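Local structure of putative oxidoreductase (Bacteroides fragilis NCTC 9343, 3FHL) at residues S181-Q186 with E241-L246. The protein probably acts as a nucleotide-dependent oxidoreductase of the Gfo/Idh/MocA family, pairing an NAD-binding Rossmann fold with a C-terminal alpha/beta domain. Sequence-based numbering, arbitrary orientation.
Sequences SHLIDQ and EPRFAL
Gln186 and Arg243 approach from opposite directions between helix 180-191 and the start of strand 244-248, with Gln186 OE1 at the edge of the guanidinium and the two planes nearly coplanar at 9°. Arg243 NH1 donates to Gln186 OE1 at 3.0 Å, but the bond is weak, bent to 130° at the hydrogen. A water closes the ring, accepting from Gln186 NE2 at 2.8 Å and from Arg243 NH1 at 2.9 Å. Gln186 NE2 is also hydrogen-bonded to Arg125 O, and Arg243 NH2 to Ser151 OG on strand 146-154.

The tight part lies around the guanidinium. Leu183 CD2 comes obliquely against it, 3.3 Å from Arg243 NH1, while Phe244 CZ sits over one face, offset toward the rim. Arg243 leaves the backbone with CG anti to N (chi1 172°) and bends at chi2, which brings the guanidinium nearer the helix. Phe244 touches the amide more loosely: Gln186 OE1 lies at the ring edge, 3.7 Å from Phe244 CZ. The polar side is looser: one bent hydrogen bond and a bridging water link Gln186 and Arg243.

A classic beta bulge sets Arg243 and Phe244 together opposite Lys255. Helix and sheet of the C-terminal domain are thus joined through a buried arginine whose charge, with Asp130 only a long, weak ion-pair partner, is probably offset largely by neutral oxygens and by the cation-pi contact with Phe153.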
# COMPACT_ATOMS: atom_id res chain seq x y z
N SER C 181 8.36 4.73 13.69
CA SER C 181 9.76 4.69 14.15
C SER C 181 10.39 3.32 13.89
O SER C 181 11.45 3.24 13.29
CB SER C 181 9.90 5.07 15.63
OG SER C 181 9.11 4.22 16.45
N HIS C 182 9.69 2.24 14.27
CA HIS C 182 10.21 0.89 14.05
C HIS C 182 10.42 0.56 12.57
O HIS C 182 11.43 -0.05 12.20
CB HIS C 182 9.29 -0.18 14.66
CG HIS C 182 9.11 -0.05 16.14
ND1 HIS C 182 10.10 -0.37 17.04
CD2 HIS C 182 8.03 0.31 16.88
CE1 HIS C 182 9.65 -0.19 18.27
NE2 HIS C 182 8.40 0.22 18.20
N LEU C 183 9.47 0.95 11.72
CA LEU C 183 9.52 0.60 10.29
C LEU C 183 10.57 1.39 9.56
O LEU C 183 11.23 0.87 8.67
CB LEU C 183 8.15 0.83 9.62
CG LEU C 183 6.95 0.07 10.22
CD1 LEU C 183 5.73 0.22 9.35
CD2 LEU C 183 7.26 -1.43 10.42
N ILE C 184 10.66 2.68 9.88
CA ILE C 184 11.67 3.56 9.31
C ILE C 184 13.08 3.10 9.71
O ILE C 184 13.96 3.00 8.86
CB ILE C 184 11.45 5.03 9.72
CG1 ILE C 184 10.17 5.60 9.10
CG2 ILE C 184 12.63 5.86 9.25
CD1 ILE C 184 9.57 6.79 9.83
N ASP C 185 13.28 2.81 11.00
CA ASP C 185 14.57 2.27 11.46
C ASP C 185 15.04 1.06 10.65
O ASP C 185 16.17 1.05 10.14
CB ASP C 185 14.51 1.92 12.94
CG ASP C 185 15.82 1.33 13.45
OD1 ASP C 185 16.87 2.04 13.40
OD2 ASP C 185 15.80 0.16 13.90
N GLN C 186 14.15 0.09 10.49
CA GLN C 186 14.40 -1.08 9.66
C GLN C 186 14.75 -0.72 8.23
O GLN C 186 15.70 -1.28 7.67
CB GLN C 186 13.20 -2.02 9.67
CG GLN C 186 12.97 -2.80 10.99
CD GLN C 186 11.67 -3.60 10.96
OE1 GLN C 186 10.83 -3.39 10.09
NE2 GLN C 186 11.50 -4.52 11.92
N GLU C 241 -3.11 -6.40 5.80
CA GLU C 241 -2.15 -6.41 4.69
C GLU C 241 -0.87 -7.12 5.16
O GLU C 241 -0.67 -7.28 6.36
CB GLU C 241 -1.88 -4.97 4.24
CG GLU C 241 -3.01 -4.45 3.38
CD GLU C 241 -3.03 -2.95 3.17
OE1 GLU C 241 -1.96 -2.30 3.11
OE2 GLU C 241 -4.15 -2.42 3.03
N PRO C 242 -0.01 -7.58 4.22
CA PRO C 242 1.20 -8.27 4.66
C PRO C 242 2.08 -7.41 5.55
O PRO C 242 2.13 -6.19 5.37
CB PRO C 242 1.94 -8.55 3.35
CG PRO C 242 0.85 -8.56 2.30
CD PRO C 242 -0.11 -7.53 2.74
N ARG C 243 2.76 -8.04 6.50
CA ARG C 243 3.78 -7.40 7.30
C ARG C 243 4.94 -6.99 6.39
O ARG C 243 5.44 -5.87 6.47
CB ARG C 243 4.26 -8.35 8.42
CG ARG C 243 5.48 -7.85 9.22
CD ARG C 243 5.14 -6.73 10.21
NE ARG C 243 6.36 -6.09 10.72
CZ ARG C 243 7.01 -5.12 10.09
NH1 ARG C 243 8.11 -4.60 10.62
NH2 ARG C 243 6.58 -4.67 8.92
N PHE C 244 5.33 -7.90 5.51
CA PHE C 244 6.33 -7.60 4.48
C PHE C 244 5.87 -8.12 3.14
O PHE C 244 5.31 -9.21 3.04
CB PHE C 244 7.68 -8.23 4.80
CG PHE C 244 8.46 -7.53 5.89
CD1 PHE C 244 8.58 -8.11 7.15
CD2 PHE C 244 9.07 -6.29 5.66
CE1 PHE C 244 9.30 -7.45 8.18
CE2 PHE C 244 9.77 -5.64 6.68
CZ PHE C 244 9.90 -6.22 7.93
N ALA C 245 6.12 -7.33 2.10
CA ALA C 245 6.02 -7.85 0.74
C ALA C 245 7.22 -7.31 0.02
O ALA C 245 7.39 -6.10 -0.09
CB ALA C 245 4.72 -7.39 0.05
N LEU C 246 8.07 -8.21 -0.44
CA LEU C 246 9.26 -7.83 -1.18
C LEU C 246 9.17 -8.43 -2.56
O LEU C 246 8.69 -9.53 -2.71
CB LEU C 246 10.53 -8.33 -0.47
CG LEU C 246 11.04 -7.47 0.70
CD1 LEU C 246 10.19 -7.63 1.93
CD2 LEU C 246 12.46 -7.88 1.03
O HOH W 1 9.37 -6.27 12.59